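Local coordinates for CoA binding domain protein (PDB 3QA9) that is of unknown function but belongs to the CoA-binding domain family, with a Rossmann-like fold of a parallel sheet flanked by helices, at residues Y19-L24 with K74-D79; Y65-D70 with V91-K96; A99-F104 with I123-R128. One frame throughout, in Å; residues are numbered along the deposited sequence.

Contact 1: residues Y19-L24 with K74-D79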
loop_
_atom_site.group_PDB
_atom_site.type_symbol
_atom_site.label_atom_id
_atom_site.label_comp_id
_atom_site.label_asym_id
_atom_site.label_seq_id
_atom_site.Cartn_x
_atom_site.Cartn_y
_atom_site.Cartn_z
ATOM N N TYR A 19 -3.934 -5.280 -9.728
ATOM C CA TYR A 19 -2.914 -5.732 -8.786
ATOM C C TYR A 19 -3.474 -6.212 -7.457
ATOM O O TYR A 19 -4.059 -5.441 -6.712
ATOM C CB TYR A 19 -1.941 -4.592 -8.541
ATOM C CG TYR A 19 -1.267 -4.105 -9.794
ATOM C CD1 TYR A 19 -1.190 -2.749 -10.075
ATOM C CD2 TYR A 19 -0.651 -4.999 -10.665
ATOM C CE1 TYR A 19 -0.515 -2.287 -11.185
ATOM C CE2 TYR A 19 0.029 -4.556 -11.785
ATOM C CZ TYR A 19 0.095 -3.195 -12.036
ATOM O OH TYR A 19 0.756 -2.727 -13.140
ATOM N N LYS A 20 -3.274 -7.486 -7.149
ATOM C CA LYS A 20 -3.802 -8.022 -5.910
ATOM C C LYS A 20 -2.742 -8.351 -4.864
ATOM O O LYS A 20 -3.071 -8.635 -3.723
ATOM C CB LYS A 20 -4.659 -9.260 -6.213
ATOM C CG LYS A 20 -5.774 -9.023 -7.221
ATOM C CD LYS A 20 -6.854 -8.057 -6.732
ATOM C CE LYS A 20 -7.779 -7.658 -7.881
ATOM N NZ LYS A 20 -8.958 -6.840 -7.501
ATOM N N LYS A 21 -1.473 -8.298 -5.252
ATOM C CA LYS A 21 -0.380 -8.613 -4.335
ATOM C C LYS A 21 0.131 -7.334 -3.657
ATOM O O LYS A 21 0.884 -6.555 -4.248
ATOM C CB LYS A 21 0.747 -9.337 -5.101
ATOM C CG LYS A 21 0.279 -10.534 -5.971
ATOM C CD LYS A 21 0.364 -11.905 -5.260
ATOM C CE LYS A 21 -0.311 -13.073 -6.015
ATOM N NZ LYS A 21 -1.029 -14.070 -5.117
ATOM N N ILE A 22 -0.278 -7.139 -2.404
ATOM C CA ILE A 22 0.079 -5.938 -1.644
ATOM C C ILE A 22 1.026 -6.129 -0.467
ATOM O O ILE A 22 0.880 -7.065 0.311
ATOM C CB ILE A 22 -1.179 -5.267 -1.028
ATOM C CG1 ILE A 22 -2.362 -5.346 -1.994
ATOM C CG2 ILE A 22 -0.865 -3.821 -0.658
ATOM C CD1 ILE A 22 -2.156 -4.606 -3.290
ATOM N N ALA A 23 1.991 -5.226 -0.341
ATOM C CA ALA A 23 2.903 -5.222 0.801
ATOM C C ALA A 23 2.451 -3.998 1.571
ATOM O O ALA A 23 2.566 -2.880 1.097
ATOM C CB ALA A 23 4.338 -5.069 0.360
ATOM N N LEU A 24 1.900 -4.215 2.754
ATOM C CA LEU A 24 1.409 -3.102 3.536
ATOM C C LEU A 24 2.412 -2.714 4.596
ATOM O O LEU A 24 2.565 -3.379 5.612
ATOM C CB LEU A 24 0.062 -3.476 4.144
ATOM C CG LEU A 24 -0.751 -2.306 4.675
ATOM C CD1 LEU A 24 -2.200 -2.498 4.342
ATOM C CD2 LEU A 24 -0.530 -2.138 6.159
ATOM N N LYS A 74 5.912 -12.416 -5.027
ATOM C CA LYS A 74 5.825 -11.210 -5.862
ATOM C C LYS A 74 4.982 -10.146 -5.161
ATOM O O LYS A 74 4.005 -10.458 -4.489
ATOM C CB LYS A 74 5.148 -11.532 -7.203
ATOM C CG LYS A 74 4.969 -10.328 -8.138
ATOM C CD LYS A 74 3.938 -10.578 -9.243
ATOM C CE LYS A 74 3.908 -9.424 -10.222
ATOM N NZ LYS A 74 5.277 -9.259 -10.770
ATOM N N ILE A 75 5.377 -8.888 -5.309
ATOM C CA ILE A 75 4.636 -7.766 -4.736
ATOM C C ILE A 75 4.412 -6.775 -5.873
ATOM O O ILE A 75 5.330 -6.478 -6.639
ATOM C CB ILE A 75 5.408 -7.071 -3.601
ATOM C CG1 ILE A 75 5.542 -8.023 -2.413
ATOM C CG2 ILE A 75 4.666 -5.805 -3.162
ATOM C CD1 ILE A 75 4.218 -8.474 -1.837
ATOM N N GLU A 76 3.184 -6.290 -6.001
ATOM C CA GLU A 76 2.860 -5.352 -7.065
ATOM C C GLU A 76 2.624 -3.954 -6.519
ATOM O O GLU A 76 3.021 -2.969 -7.137
ATOM C CB GLU A 76 1.628 -5.848 -7.817
ATOM C CG GLU A 76 1.826 -7.243 -8.402
ATOM C CD GLU A 76 0.536 -7.884 -8.856
ATOM O OE1 GLU A 76 -0.472 -7.785 -8.120
ATOM O OE2 GLU A 76 0.535 -8.507 -9.942
ATOM N N VAL A 77 1.987 -3.873 -5.354
ATOM C CA VAL A 77 1.701 -2.586 -4.732
ATOM C C VAL A 77 2.274 -2.486 -3.323
ATOM O O VAL A 77 2.050 -3.368 -2.491
ATOM C CB VAL A 77 0.176 -2.335 -4.619
ATOM C CG1 VAL A 77 -0.084 -1.030 -3.863
ATOM C CG2 VAL A 77 -0.462 -2.280 -5.996
ATOM N N VAL A 78 3.013 -1.412 -3.064
ATOM C CA VAL A 78 3.563 -1.165 -1.735
ATOM C C VAL A 78 2.736 -0.008 -1.174
ATOM O O VAL A 78 2.802 1.125 -1.651
ATOM C CB VAL A 78 5.058 -0.795 -1.787
ATOM C CG1 VAL A 78 5.559 -0.455 -0.386
ATOM C CG2 VAL A 78 5.860 -1.962 -2.353
ATOM N N ASP A 79 1.939 -0.329 -0.164
ATOM C CA ASP A 79 1.028 0.605 0.486
ATOM C C ASP A 79 1.683 1.110 1.764
ATOM O O ASP A 79 1.926 0.353 2.694
ATOM C CB ASP A 79 -0.285 -0.131 0.779
ATOM C CG ASP A 79 -1.413 0.790 1.213
ATOM O OD1 ASP A 79 -1.421 1.978 0.841
ATOM O OD2 ASP A 79 -2.316 0.289 1.910
#
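I22, A23 and L24 lie alongside V77, V78 and D79 as neighbouring parallel strands, their axes 4.7 Å apart at closest and their directions 27° apart. Two backbone bonds secure the regular part: A23 N gives to V77 O (2.8 Å), and A23 O takes D79 N in return, so the backbone of A23 ties to residues on both sides of V78. At the entrance the pattern changes. K21 O receives both E76 N (2.9 Å) and V77 N (3.1 Å), two consecutive amides on one carbonyl, a bulge-like irregularity just before the strand begins. The E76 side chain points toward residues 19-24. Its CG stands anti to the carbonyl carbon (chi1 -58°) and the extended chain beyond carries the carboxylate to the start of the first strand, where OE1 accepts K21 N at 3.1 Å; the donor approaches on the anti side, 30° out of the carboxylate plane. A weak bond from K20 N reaches the same oxygen. Y19 flanks the carboxylate, its CD2 3.6 Å from E76 CD, while its CB rests on V77 CG2. The I22 and V77 side chains run side by side on one face, I22 CD1 meeting V77 CB at 3.5 Å; on the reverse face A23 CB packs against I75 CG2 (3.6 Å). The pair illustrates the switch point of a Rossmann-like sheet: the first strand adjoins both the second, at 48-52, and the third, at 77-80. M130 of helix 130-137 covers the face bearing I22 and D79, K21 makes a salt bridge to D48, at the start of strand 48-52, and V101 of strand 101-104 lies next to Y19 and V77.

Contact 2: residues Y65-D70 with V91-K96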
loop_
_atom_site.group_PDB
_atom_site.type_symbol
_atom_site.label_atom_id
_atom_site.label_comp_id
_atom_site.label_asym_id
_atom_site.label_seq_id
_atom_site.Cartn_x
_atom_site.Cartn_y
_atom_site.Cartn_z
ATOM N N TYR A 65 7.165 -8.857 8.203
ATOM C CA TYR A 65 8.508 -8.678 7.808
ATOM C C TYR A 65 9.118 -7.366 8.062
ATOM O O TYR A 65 8.446 -6.341 8.066
ATOM C CB TYR A 65 8.583 -8.957 6.342
ATOM C CG TYR A 65 8.078 -10.302 5.975
ATOM C CD1 TYR A 65 6.751 -10.505 5.597
ATOM C CD2 TYR A 65 8.955 -11.367 5.923
ATOM C CE1 TYR A 65 6.328 -11.748 5.154
ATOM C CE2 TYR A 65 8.552 -12.594 5.497
ATOM C CZ TYR A 65 7.243 -12.786 5.110
ATOM O OH TYR A 65 6.861 -14.017 4.647
ATOM N N PRO A 66 10.443 -7.356 8.186
ATOM C CA PRO A 66 10.985 -6.022 8.437
ATOM C C PRO A 66 11.131 -5.177 7.177
ATOM O O PRO A 66 11.105 -3.977 7.218
ATOM C CB PRO A 66 12.346 -6.309 9.081
ATOM C CG PRO A 66 12.243 -7.730 9.584
ATOM C CD PRO A 66 11.403 -8.413 8.567
ATOM N N SER A 67 11.203 -5.837 6.046
ATOM C CA SER A 67 11.428 -5.133 4.810
ATOM C C SER A 67 10.630 -5.771 3.749
ATOM O O SER A 67 10.243 -6.894 3.954
ATOM C CB SER A 67 12.915 -5.166 4.463
ATOM O OG SER A 67 13.108 -4.840 3.131
ATOM N N VAL A 68 10.340 -5.104 2.625
ATOM C CA VAL A 68 9.502 -5.821 1.638
ATOM C C VAL A 68 10.365 -6.863 0.930
ATOM O O VAL A 68 9.847 -7.832 0.406
ATOM C CB VAL A 68 8.719 -4.884 0.593
ATOM C CG1 VAL A 68 8.785 -3.479 1.040
ATOM C CG2 VAL A 68 9.212 -5.065 -0.841
ATOM N N LEU A 69 11.683 -6.686 0.958
ATOM C CA LEU A 69 12.614 -7.617 0.332
ATOM C C LEU A 69 12.586 -8.972 1.005
ATOM O O LEU A 69 12.945 -9.986 0.408
ATOM C CB LEU A 69 14.013 -7.068 0.443
ATOM C CG LEU A 69 14.232 -5.878 -0.454
ATOM C CD1 LEU A 69 15.727 -5.726 -0.616
ATOM C CD2 LEU A 69 13.570 -6.100 -1.813
ATOM N N ASP A 70 12.182 -8.989 2.266
ATOM C CA ASP A 70 12.133 -10.239 2.988
ATOM C C ASP A 70 10.918 -11.040 2.656
ATOM O O ASP A 70 10.792 -12.164 3.093
ATOM C CB ASP A 70 12.159 -10.001 4.485
ATOM C CG ASP A 70 13.403 -9.303 4.931
ATOM O OD1 ASP A 70 14.469 -9.564 4.344
ATOM O OD2 ASP A 70 13.305 -8.502 5.879
ATOM N N VAL A 91 10.633 2.892 -0.610
ATOM C CA VAL A 91 10.568 3.076 -2.043
ATOM C C VAL A 91 11.745 2.383 -2.718
ATOM O O VAL A 91 11.585 1.719 -3.729
ATOM C CB VAL A 91 10.586 4.551 -2.399
ATOM C CG1 VAL A 91 10.981 4.737 -3.864
ATOM C CG2 VAL A 91 9.220 5.120 -2.136
ATOM N N VAL A 92 12.933 2.538 -2.150
ATOM C CA VAL A 92 14.120 1.897 -2.717
ATOM C C VAL A 92 13.899 0.396 -2.726
ATOM O O VAL A 92 14.233 -0.299 -3.689
ATOM C CB VAL A 92 15.383 2.214 -1.896
ATOM C CG1 VAL A 92 16.536 1.325 -2.358
ATOM C CG2 VAL A 92 15.746 3.675 -2.064
ATOM N N TYR A 93 13.335 -0.102 -1.635
ATOM C CA TYR A 93 13.039 -1.511 -1.530
ATOM C C TYR A 93 11.986 -1.950 -2.509
ATOM O O TYR A 93 12.067 -3.039 -3.062
ATOM C CB TYR A 93 12.616 -1.847 -0.107
ATOM C CG TYR A 93 13.811 -1.914 0.771
ATOM C CD1 TYR A 93 14.995 -2.397 0.256
ATOM C CD2 TYR A 93 13.777 -1.502 2.093
ATOM C CE1 TYR A 93 16.117 -2.486 1.006
ATOM C CE2 TYR A 93 14.914 -1.591 2.882
ATOM C CZ TYR A 93 16.082 -2.087 2.308
ATOM O OH TYR A 93 17.233 -2.255 3.011
ATOM N N ALA A 94 11.000 -1.092 -2.727
ATOM C CA ALA A 94 9.932 -1.396 -3.667
ATOM C C ALA A 94 10.504 -1.514 -5.071
ATOM O O ALA A 94 10.058 -2.342 -5.875
ATOM C CB ALA A 94 8.871 -0.302 -3.634
ATOM N N ILE A 95 11.493 -0.679 -5.369
ATOM C CA ILE A 95 12.127 -0.697 -6.684
ATOM C C ILE A 95 12.901 -1.997 -6.844
ATOM O O ILE A 95 12.777 -2.692 -7.853
ATOM C CB ILE A 95 13.084 0.496 -6.843
ATOM C CG1 ILE A 95 12.281 1.801 -6.821
ATOM C CG2 ILE A 95 13.873 0.377 -8.139
ATOM C CD1 ILE A 95 13.137 3.059 -6.711
ATOM N N LYS A 96 13.691 -2.327 -5.829
ATOM C CA LYS A 96 14.490 -3.545 -5.842
ATOM C C LYS A 96 13.614 -4.781 -5.953
ATOM O O LYS A 96 13.986 -5.775 -6.578
ATOM C CB LYS A 96 15.330 -3.628 -4.567
ATOM C CG LYS A 96 16.401 -2.549 -4.463
ATOM C CD LYS A 96 17.087 -2.550 -3.099
ATOM C CE LYS A 96 17.794 -3.864 -2.818
ATOM N NZ LYS A 96 18.936 -4.090 -3.750
#
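L69 and Y93 bring the loop and the helix together, with CA atoms 6.4 Å apart, and no backbone hydrogen bond joins the two segments. The contact is carried by the Y93 ring, which S67 and L69 approach in different ways. S67 OG sits over one face, 3.5 Å above the ring plane and displaced toward the rim, with Y93 CD2 the ring atom closest to it. That oxygen is held in place from within its own segment: OG stands anti to the backbone N (chi1 163°) and accepts the amide of L69, N to OG 3.2 Å, in an ST turn. L69 itself points toward the helix. Its side chain crosses that of Y93 at about a right angle, and CD1 touches Y93 CD1 at 3.5 Å. In a Rossmann-like domain helices pack on both faces of the parallel sheet, and here the loop between strands 48-52 and 77-80 lies beside helix 87-97 in one of these layers, near the protein surface. One helical turn beyond Y93, K96 adds only aliphatic contact: its chain, bent at its last two torsions, lays CE 3.5 Å from L69 CD1. On the inner side, buried V68 lies more loosely beneath the tyrosine, its CG1 4.3 Å from Y93 CB. V68 and L69 both also touch K97, the last residue of the helix.

Contact 3: residues A99-F104 with I123-R128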
loop_
_atom_site.group_PDB
_atom_site.type_symbol
_atom_site.label_atom_id
_atom_site.label_comp_id
_atom_site.label_asym_id
_atom_site.label_seq_id
_atom_site.Cartn_x
_atom_site.Cartn_y
_atom_site.Cartn_z
ATOM N N ALA A 99 8.228 -3.915 -7.560
ATOM C CA ALA A 99 6.823 -3.569 -7.404
ATOM C C ALA A 99 6.463 -2.636 -8.544
ATOM O O ALA A 99 7.333 -2.101 -9.214
ATOM C CB ALA A 99 6.573 -2.888 -6.069
ATOM N N LYS A 100 5.169 -2.445 -8.752
ATOM C CA LYS A 100 4.679 -1.606 -9.836
ATOM C C LYS A 100 4.128 -0.271 -9.359
ATOM O O LYS A 100 4.126 0.708 -10.092
ATOM C CB LYS A 100 3.560 -2.330 -10.584
ATOM C CG LYS A 100 3.927 -3.695 -11.109
ATOM C CD LYS A 100 4.989 -3.542 -12.173
ATOM C CE LYS A 100 5.246 -4.840 -12.896
ATOM N NZ LYS A 100 5.689 -5.854 -11.927
ATOM N N VAL A 101 3.664 -0.248 -8.122
ATOM C CA VAL A 101 3.046 0.928 -7.555
ATOM C C VAL A 101 3.437 1.230 -6.130
ATOM O O VAL A 101 3.608 0.347 -5.324
ATOM C CB VAL A 101 1.509 0.750 -7.577
ATOM C CG1 VAL A 101 0.803 1.920 -6.862
ATOM C CG2 VAL A 101 1.028 0.601 -9.010
ATOM N N VAL A 102 3.602 2.505 -5.847
ATOM C CA VAL A 102 3.867 2.931 -4.496
ATOM C C VAL A 102 2.679 3.798 -4.128
ATOM O O VAL A 102 2.441 4.823 -4.749
ATOM C CB VAL A 102 5.142 3.745 -4.373
ATOM C CG1 VAL A 102 5.170 4.383 -3.027
ATOM C CG2 VAL A 102 6.353 2.845 -4.544
ATOM N N TRP A 103 1.924 3.358 -3.131
ATOM C CA TRP A 103 0.739 4.079 -2.687
ATOM C C TRP A 103 0.984 4.776 -1.350
ATOM O O TRP A 103 1.190 4.123 -0.331
ATOM C CB TRP A 103 -0.439 3.095 -2.571
ATOM C CG TRP A 103 -1.796 3.716 -2.356
ATOM C CD1 TRP A 103 -2.172 4.536 -1.331
ATOM C CD2 TRP A 103 -2.968 3.526 -3.165
ATOM N NE1 TRP A 103 -3.500 4.862 -1.443
ATOM C CE2 TRP A 103 -4.020 4.244 -2.553
ATOM C CE3 TRP A 103 -3.239 2.793 -4.332
ATOM C CZ2 TRP A 103 -5.314 4.283 -3.084
ATOM C CZ3 TRP A 103 -4.533 2.825 -4.861
ATOM C CH2 TRP A 103 -5.555 3.556 -4.229
ATOM N N PHE A 104 0.989 6.103 -1.368
ATOM C CA PHE A 104 1.184 6.879 -0.146
ATOM C C PHE A 104 -0.167 7.177 0.500
ATOM O O PHE A 104 -0.951 7.972 -0.026
ATOM C CB PHE A 104 1.867 8.219 -0.439
ATOM C CG PHE A 104 3.263 8.098 -0.982
ATOM C CD1 PHE A 104 3.483 7.906 -2.347
ATOM C CD2 PHE A 104 4.363 8.233 -0.138
ATOM C CE1 PHE A 104 4.782 7.852 -2.860
ATOM C CE2 PHE A 104 5.666 8.179 -0.643
ATOM C CZ PHE A 104 5.872 7.992 -2.008
ATOM N N ILE A 123 4.437 3.616 -10.629
ATOM C CA ILE A 123 3.328 4.547 -10.575
ATOM C C ILE A 123 3.246 4.964 -9.118
ATOM O O ILE A 123 3.543 4.192 -8.215
ATOM C CB ILE A 123 2.018 3.888 -11.029
ATOM C CG1 ILE A 123 2.103 3.577 -12.531
ATOM C CG2 ILE A 123 0.838 4.811 -10.751
ATOM C CD1 ILE A 123 0.878 2.853 -13.062
ATOM N N ILE A 124 2.843 6.207 -8.920
ATOM C CA ILE A 124 2.740 6.850 -7.620
ATOM C C ILE A 124 1.275 7.207 -7.344
ATOM O O ILE A 124 0.631 7.796 -8.193
ATOM C CB ILE A 124 3.600 8.184 -7.654
ATOM C CG1 ILE A 124 5.100 7.903 -7.547
ATOM C CG2 ILE A 124 3.195 9.112 -6.603
ATOM C CD1 ILE A 124 5.464 6.607 -6.989
ATOM N N VAL A 125 0.744 6.831 -6.185
ATOM C CA VAL A 125 -0.620 7.214 -5.802
ATOM C C VAL A 125 -0.357 7.989 -4.516
ATOM O O VAL A 125 0.394 7.520 -3.667
ATOM C CB VAL A 125 -1.533 5.998 -5.507
ATOM C CG1 VAL A 125 -2.923 6.488 -5.097
ATOM C CG2 VAL A 125 -1.646 5.120 -6.747
ATOM N N ALA A 126 -0.933 9.176 -4.369
ATOM C CA ALA A 126 -0.653 9.951 -3.167
ATOM C C ALA A 126 -1.854 10.650 -2.558
ATOM O O ALA A 126 -2.720 11.189 -3.256
ATOM C CB ALA A 126 0.452 10.966 -3.458
ATOM N N ASN A 127 -1.868 10.632 -1.232
ATOM C CA ASN A 127 -2.926 11.216 -0.432
ATOM C C ASN A 127 -4.291 10.609 -0.766
ATOM O O ASN A 127 -5.282 11.310 -0.953
ATOM C CB ASN A 127 -2.962 12.736 -0.583
ATOM C CG ASN A 127 -3.503 13.418 0.661
ATOM O OD1 ASN A 127 -4.288 14.347 0.577
ATOM N ND2 ASN A 127 -3.072 12.955 1.825
ATOM N N ARG A 128 -4.307 9.285 -0.856
ATOM C CA ARG A 128 -5.506 8.499 -1.099
ATOM C C ARG A 128 -5.446 7.316 -0.154
ATOM O O ARG A 128 -4.396 7.003 0.374
ATOM C CB ARG A 128 -5.553 7.970 -2.532
ATOM C CG ARG A 128 -5.531 9.031 -3.588
ATOM C CD ARG A 128 -5.920 8.454 -4.910
ATOM N NE ARG A 128 -5.520 9.289 -6.042
ATOM C CZ ARG A 128 -6.369 9.861 -6.881
ATOM N NH1 ARG A 128 -7.667 9.696 -6.707
ATOM N NH2 ARG A 128 -5.919 10.575 -7.899
#
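V125 O is approached by three groups of the neighbouring strand. F104 N gives it a nearly straight hydrogen bond of 2.8 Å, W103 CA adds a CA-H...O contact, and the F104 ring brings its edge to the same oxygen, which lies in the ring plane 3.4 Å from CD1. Upstream, V102 continues the parallel pairing, its N bonding to I123 O and its O receiving V125 N, and K100 O accepts I123 N. W103 and V125 then meet on one face of the sheet: V125 CG1 sits over the centre of the six-membered ring, a CH-pi contact of 3.5 Å. With CG anti to the backbone N (chi1 -170°), the indole reaches forward until NE1 bonds to R128 O at 2.9 Å. The oxygen lies in the indole plane, yet the N-H meets the carbonyl from above, 77° out of its plane and off its lone pairs. These strands are the two arms of a beta-alpha-beta unit whose connecting helix 111-119 packs on the opposite face, against F104 and I124; there I124 CD1 touches V102 CB at 3.9 Å. Strand 123-126 is the outermost of the sheet in this chain. I12 and I15 of helix 9-18 cover V125 on the indole side, and the R128 guanidinium forms a salt bridge with D5, whose carboxylate also accepts the amide of A126.

Overall arrangement
From the N terminus, helix 9-18 leads into residues 19-24, and contact 1 closes a long loop back to them when the chain returns at 74-79 by way of strand 48-52. Contact 2 opens inside that loop, at 65-70, and closes beyond it on 91-96, so the two cross; V78 and A94 touch where strand and helix pack. Contact 3 follows both in series, leaving 99-104, passing through helix 111-119 and closing at 123-128. Contacts 1 and 3 are stitched into one sheet through strands 77-80 and 101-104, with V78 O probably bonded to W103 N, while contact 2 ties the loop before strand 77-80 to helix 87-97, which links strands 77-80 and 101-104.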